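Local coordinates for protein probable arylamine n-acetyl transferase (Mycobacterium abscessus, PDB 4GUZ) that probably transfers the acetyl group of acetyl-coenzyme A to arylamine substrates, as a member of the arylamine N-acetyltransferase family, at residues 41-46 with 223-228; 236-241 with 248-253. One frame throughout, in Å; residues are numbered along the deposited sequence.

Interaction 1 of 2, residues 41-46 with 223-228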
loop_
_atom_site.group_PDB
_atom_site.type_symbol
_atom_site.label_atom_id
_atom_site.label_comp_id
_atom_site.label_asym_id
_atom_site.label_seq_id
_atom_site.Cartn_x
_atom_site.Cartn_y
_atom_site.Cartn_z
ATOM N N GLY A 41 6.749 1.612 -10.794
ATOM C CA GLY A 41 7.932 2.114 -10.098
ATOM C C GLY A 41 7.694 2.329 -8.612
ATOM O O GLY A 41 8.561 2.009 -7.797
ATOM N N HIS A 42 6.529 2.883 -8.254
ATOM C CA HIS A 42 6.174 3.169 -6.851
ATOM C C HIS A 42 6.088 1.859 -6.064
ATOM O O HIS A 42 6.757 1.711 -5.027
ATOM C CB HIS A 42 4.851 3.981 -6.738
ATOM C CG HIS A 42 4.394 4.218 -5.324
ATOM N ND1 HIS A 42 4.469 5.465 -4.743
ATOM C CD2 HIS A 42 3.922 3.334 -4.406
ATOM C CE1 HIS A 42 4.057 5.305 -3.495
ATOM N NE2 HIS A 42 3.719 4.037 -3.250
ATOM N N VAL A 43 5.298 0.910 -6.580
ATOM C CA VAL A 43 5.056 -0.379 -5.923
ATOM C C VAL A 43 6.385 -1.148 -5.757
ATOM O O VAL A 43 6.652 -1.646 -4.673
ATOM C CB VAL A 43 3.968 -1.203 -6.660
ATOM C CG1 VAL A 43 3.835 -2.597 -6.067
ATOM C CG2 VAL A 43 2.627 -0.483 -6.615
ATOM N N LEU A 44 7.248 -1.132 -6.774
ATOM C CA LEU A 44 8.519 -1.847 -6.706
ATOM C C LEU A 44 9.578 -1.205 -5.778
ATOM O O LEU A 44 10.343 -1.941 -5.158
ATOM C CB LEU A 44 9.120 -1.995 -8.113
ATOM C CG LEU A 44 8.473 -3.055 -9.006
ATOM C CD1 LEU A 44 9.033 -2.991 -10.422
ATOM C CD2 LEU A 44 8.614 -4.462 -8.408
ATOM N N ASN A 45 9.609 0.132 -5.658
ATOM C CA ASN A 45 10.687 0.791 -4.910
ATOM C C ASN A 45 10.295 1.406 -3.549
ATOM O O ASN A 45 11.127 1.414 -2.638
ATOM C CB ASN A 45 11.299 1.874 -5.786
ATOM C CG ASN A 45 11.937 1.304 -7.033
ATOM O OD1 ASN A 45 13.010 0.704 -6.985
ATOM N ND2 ASN A 45 11.285 1.462 -8.171
ATOM N N ILE A 46 9.070 1.930 -3.394
ATOM C CA ILE A 46 8.691 2.503 -2.086
ATOM C C ILE A 46 8.458 1.340 -1.144
ATOM O O ILE A 46 7.678 0.445 -1.455
ATOM C CB ILE A 46 7.470 3.460 -2.159
ATOM C CG1 ILE A 46 7.627 4.547 -3.277
ATOM C CG2 ILE A 46 7.173 4.071 -0.784
ATOM C CD1 ILE A 46 8.653 5.681 -3.009
ATOM N N GLN A 223 6.329 -5.725 3.985
ATOM C CA GLN A 223 5.995 -6.409 2.732
ATOM C C GLN A 223 6.831 -5.923 1.573
ATOM O O GLN A 223 7.288 -4.783 1.577
ATOM C CB GLN A 223 4.500 -6.211 2.406
ATOM C CG GLN A 223 3.511 -6.644 3.518
ATOM C CD GLN A 223 2.101 -6.507 3.030
ATOM O OE1 GLN A 223 1.677 -7.225 2.132
ATOM N NE2 GLN A 223 1.347 -5.541 3.573
ATOM N N GLN A 224 7.018 -6.797 0.566
ATOM C CA GLN A 224 7.737 -6.459 -0.662
ATOM C C GLN A 224 7.199 -7.329 -1.777
ATOM O O GLN A 224 7.008 -8.520 -1.568
ATOM C CB GLN A 224 9.275 -6.636 -0.488
ATOM C CG GLN A 224 10.100 -6.332 -1.762
ATOM C CD GLN A 224 11.523 -6.812 -1.579
ATOM O OE1 GLN A 224 12.367 -6.151 -0.943
ATOM N NE2 GLN A 224 11.799 -8.014 -2.061
ATOM N N ILE A 225 6.927 -6.740 -2.959
ATOM C CA ILE A 225 6.431 -7.522 -4.094
ATOM C C ILE A 225 7.306 -7.221 -5.322
ATOM O O ILE A 225 7.875 -6.132 -5.454
ATOM C CB ILE A 225 4.901 -7.313 -4.344
ATOM C CG1 ILE A 225 4.304 -8.388 -5.296
ATOM C CG2 ILE A 225 4.576 -5.872 -4.763
ATOM C CD1 ILE A 225 2.736 -8.536 -5.347
ATOM N N SER A 226 7.465 -8.246 -6.158
ATOM C CA SER A 226 8.216 -8.236 -7.400
ATOM C C SER A 226 7.326 -8.853 -8.480
ATOM O O SER A 226 6.332 -9.499 -8.128
ATOM C CB SER A 226 9.502 -9.058 -7.229
ATOM O OG SER A 226 10.347 -8.539 -6.213
ATOM N N PRO A 227 7.691 -8.806 -9.788
ATOM C CA PRO A 227 6.845 -9.470 -10.798
ATOM C C PRO A 227 6.677 -10.991 -10.581
ATOM O O PRO A 227 5.621 -11.537 -10.922
ATOM C CB PRO A 227 7.588 -9.182 -12.109
ATOM C CG PRO A 227 8.330 -7.906 -11.846
ATOM C CD PRO A 227 8.821 -8.095 -10.426
ATOM N N ASP A 228 7.683 -11.673 -10.008
ATOM C CA ASP A 228 7.594 -13.122 -9.854
ATOM C C ASP A 228 7.988 -13.588 -8.441
ATOM O O ASP A 228 8.409 -14.741 -8.247
ATOM C CB ASP A 228 8.465 -13.813 -10.940
ATOM C CG ASP A 228 8.231 -15.309 -11.120
ATOM O OD1 ASP A 228 7.058 -15.731 -11.128
ATOM O OD2 ASP A 228 9.233 -16.059 -11.230
HETATM O O HOH W 1 7.519 -3.792 -3.132
#
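Val43 holds CG1 anti to its backbone N (chi1 174°), and Ile225 has its CG1 anti to its own N (chi1 -166°), which leaves its CG2 in the crowded position between N and the carbonyl carbon. These two settings bring Val43 CG1 against Ile225 CG2 at 3.6 Å, with the side chains lying obliquely across each other. The next residue, Leu44, makes its approach through a single methyl. Leu44 CD2 lies 3.5 Å from Ile225 O and 3.9 Å from Ser226 CA, and touches Pro227 CD more loosely, so this branch packs on the backbone just before Pro227. No direct hydrogen bond links the segments. Instead a water bridges them: it takes the N-H of Ile225, 3.0 Å from Ile225 N, and donates to Val43 O, so that a backbone group on each side has a polar partner in an otherwise apolar contact. Gly41 O is gripped twice, by Asn45 N and by Asn45 ND2, the latter 2.8 Å away on a lone pair of Gly41 O. Segment 41-46 includes the end of helix 32-45; helix 41-45 and strand 223-226 run at 127° to each other. Val43 also packs on Ser137 and Leu139, near, but not touching, Cys79, His116 and Asp131, whose geometry is consistent with the Cys-His-Asp triad of this family. Beyond the helix Ile46 packs against helices 15-21, 63-72 and 79-92, while strand 221-226 pairs with short strand 48-49 through Gln223 and Trp48, and with strand 229-234 through Gln224 and Tyr231.

Interaction 2 of 2, residues 236-241 with 248-253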
loop_
_atom_site.group_PDB
_atom_site.type_symbol
_atom_site.label_atom_id
_atom_site.label_comp_id
_atom_site.label_asym_id
_atom_site.label_seq_id
_atom_site.Cartn_x
_atom_site.Cartn_y
_atom_site.Cartn_z
ATOM N N ARG A 236 7.585 -12.041 13.557
ATOM C CA ARG A 236 8.901 -12.700 13.465
ATOM C C ARG A 236 8.885 -13.848 12.424
ATOM O O ARG A 236 9.878 -14.559 12.266
ATOM C CB ARG A 236 9.317 -13.240 14.849
ATOM C CG ARG A 236 9.851 -12.171 15.797
ATOM C CD ARG A 236 9.945 -12.672 17.233
ATOM N NE ARG A 236 10.761 -13.882 17.364
ATOM C CZ ARG A 236 11.045 -14.483 18.518
ATOM N NH1 ARG A 236 10.593 -13.985 19.665
ATOM N NH2 ARG A 236 11.795 -15.577 18.536
ATOM N N GLU A 237 7.747 -14.057 11.756
ATOM C CA GLU A 237 7.610 -15.127 10.774
ATOM C C GLU A 237 7.859 -14.589 9.386
ATOM O O GLU A 237 7.133 -13.710 8.932
ATOM C CB GLU A 237 6.213 -15.754 10.847
ATOM C CG GLU A 237 6.122 -17.124 10.195
ATOM C CD GLU A 237 6.782 -18.281 10.929
ATOM O OE1 GLU A 237 6.956 -18.206 12.164
ATOM O OE2 GLU A 237 6.997 -19.323 10.279
ATOM N N LEU A 238 8.862 -15.126 8.707
ATOM C CA LEU A 238 9.163 -14.665 7.353
ATOM C C LEU A 238 8.484 -15.554 6.360
ATOM O O LEU A 238 8.789 -16.737 6.314
ATOM C CB LEU A 238 10.679 -14.630 7.092
ATOM C CG LEU A 238 11.119 -14.113 5.697
ATOM C CD1 LEU A 238 10.703 -12.648 5.464
ATOM C CD2 LEU A 238 12.629 -14.273 5.520
ATOM N N HIS A 239 7.593 -14.982 5.547
ATOM C CA HIS A 239 6.877 -15.679 4.478
ATOM C C HIS A 239 7.573 -15.396 3.144
ATOM O O HIS A 239 7.814 -14.231 2.810
ATOM C CB HIS A 239 5.395 -15.240 4.404
ATOM C CG HIS A 239 4.564 -15.591 5.597
ATOM N ND1 HIS A 239 3.359 -16.254 5.459
ATOM C CD2 HIS A 239 4.771 -15.334 6.911
ATOM C CE1 HIS A 239 2.883 -16.400 6.686
ATOM N NE2 HIS A 239 3.689 -15.848 7.590
ATOM N N GLU A 240 7.950 -16.447 2.410
ATOM C CA GLU A 240 8.555 -16.244 1.082
ATOM C C GLU A 240 7.588 -16.823 0.072
ATOM O O GLU A 240 7.311 -18.014 0.128
ATOM C CB GLU A 240 9.954 -16.878 1.012
ATOM C CG GLU A 240 10.532 -16.782 -0.383
ATOM C CD GLU A 240 12.017 -17.011 -0.545
ATOM O OE1 GLU A 240 12.700 -17.351 0.450
ATOM O OE2 GLU A 240 12.500 -16.814 -1.682
ATOM N N ILE A 241 7.043 -15.979 -0.832
ATOM C CA ILE A 241 5.974 -16.393 -1.740
ATOM C C ILE A 241 6.444 -16.477 -3.193
ATOM O O ILE A 241 6.987 -15.517 -3.737
ATOM C CB ILE A 241 4.781 -15.395 -1.628
ATOM C CG1 ILE A 241 4.352 -15.159 -0.145
ATOM C CG2 ILE A 241 3.586 -15.830 -2.504
ATOM C CD1 ILE A 241 3.664 -13.795 0.084
ATOM N N LYS A 248 6.497 -20.567 1.680
ATOM C CA LYS A 248 7.175 -21.238 2.766
ATOM C C LYS A 248 7.338 -20.195 3.863
ATOM O O LYS A 248 7.372 -18.995 3.568
ATOM C CB LYS A 248 8.520 -21.854 2.315
ATOM C CG LYS A 248 9.593 -20.840 1.899
ATOM C CD LYS A 248 10.940 -21.528 1.747
ATOM C CE LYS A 248 12.037 -20.562 1.400
ATOM N NZ LYS A 248 13.336 -21.265 1.223
ATOM N N THR A 249 7.426 -20.641 5.106
ATOM C CA THR A 249 7.527 -19.773 6.282
ATOM C C THR A 249 8.607 -20.251 7.229
ATOM O O THR A 249 8.803 -21.461 7.373
ATOM C CB THR A 249 6.159 -19.732 7.027
ATOM O OG1 THR A 249 5.772 -21.068 7.393
ATOM C CG2 THR A 249 5.047 -19.127 6.181
ATOM N N ARG A 250 9.305 -19.308 7.871
ATOM C CA ARG A 250 10.337 -19.603 8.858
ATOM C C ARG A 250 10.332 -18.538 9.966
ATOM O O ARG A 250 10.139 -17.345 9.676
ATOM C CB ARG A 250 11.729 -19.755 8.222
ATOM C CG ARG A 250 12.275 -18.526 7.504
ATOM C CD ARG A 250 13.672 -18.765 6.945
ATOM N NE ARG A 250 14.692 -18.706 7.994
ATOM C CZ ARG A 250 15.633 -17.772 8.080
ATOM N NH1 ARG A 250 15.703 -16.803 7.175
ATOM N NH2 ARG A 250 16.510 -17.795 9.076
ATOM N N GLN A 251 10.496 -18.984 11.236
ATOM C CA GLN A 251 10.553 -18.088 12.379
ATOM C C GLN A 251 11.960 -17.508 12.512
ATOM O O GLN A 251 12.948 -18.243 12.419
ATOM C CB GLN A 251 10.132 -18.803 13.681
ATOM C CG GLN A 251 10.132 -17.887 14.922
ATOM C CD GLN A 251 8.805 -17.220 15.237
ATOM O OE1 GLN A 251 8.013 -16.818 14.358
ATOM N NE2 GLN A 251 8.558 -17.038 16.523
ATOM N N LEU A 252 12.040 -16.208 12.771
ATOM C CA LEU A 252 13.298 -15.503 12.959
ATOM C C LEU A 252 13.459 -15.132 14.412
ATOM O O LEU A 252 12.467 -14.840 15.087
ATOM C CB LEU A 252 13.340 -14.225 12.093
ATOM C CG LEU A 252 13.175 -14.374 10.562
ATOM C CD1 LEU A 252 13.073 -13.029 9.911
ATOM C CD2 LEU A 252 14.356 -15.088 9.942
ATOM N N THR A 253 14.711 -15.143 14.895
ATOM C CA THR A 253 15.053 -14.674 16.233
ATOM C C THR A 253 14.986 -13.135 16.201
ATOM O O THR A 253 15.112 -12.579 15.103
ATOM C CB THR A 253 16.474 -15.135 16.640
ATOM O OG1 THR A 253 17.418 -14.525 15.763
ATOM C CG2 THR A 253 16.646 -16.655 16.676
#
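This contact is the antiparallel pairing of a beta hairpin, in which strand 246-251 folds back on strand 237-242 at the outer edge of the five-stranded sheet. Leu238 with Arg250 and Glu240 with Lys248 form hydrogen-bonded pairs, each joined by two backbone bonds; Leu238 N to Arg250 O is 2.7 Å. Glu237 with Gln251 and His239 with Thr249 are the intervening non-hydrogen-bonded pairs. On the face that carries His239, the methyl CG2 of Thr249 sits over the middle of the imidazole, 3.5 Å from the centroid of the His239 ring and 13° off its normal, a CH-pi contact. His239 ND1 is hydrogen-bonded to Arg247 NH1. On the other face Glu240 and Lys248 run side by side, but Glu240 OE1 stays 4.0 Å from Lys248 NZ, beyond a salt bridge, while Glu240 OE2 bonds His229 NE2. Beyond the Glu237-Gln251 pair, at the open end of the hairpin, Arg236 and Leu252 exchange two hydrogen bonds. Leu252 N donates to Arg236 O at 2.8 Å, and the arginine chain, bent at chi3 (56°) where NE is set, delivers Arg236 NE to Leu252 O at 3.0 Å, with the oxygen close to the guanidinium plane. Arg236 NH1 then reaches Leu281 O in helix 271-282, which ties the start of the hairpin to the C-terminal end of the chain. Leu238 CB meets Leu252 CD1, and Leu252 packs on Leu233, Val257 and Thr260. Strand 229-234 flanks strand 237-242 on its other side, and the chain runs through Thr253, the N-cap, straight into helix 254-263.

Overall arrangement
Helix 32-45 comes early in the chain, which then makes an excursion of 176 residues, including the eight-stranded sheet and several helices; interaction 1 closes that loop when strand 221-226 comes back against the helix. From there the chain runs antiparallel through strands 229-234, 237-242 and 246-251, and interaction 2 closes a hairpin, with only six residues between its segments, three of them still strand. The two contacts follow in series and neither encloses nor crosses the other. Both reach the same five-stranded sheet: interaction 1 sets a helix against its strand 221-226, and interaction 2 forms the pairing at the edge opposite strand 48-49. Their centres lie about 19 Å apart, and their nearest atoms, about 5 Å apart, do not touch.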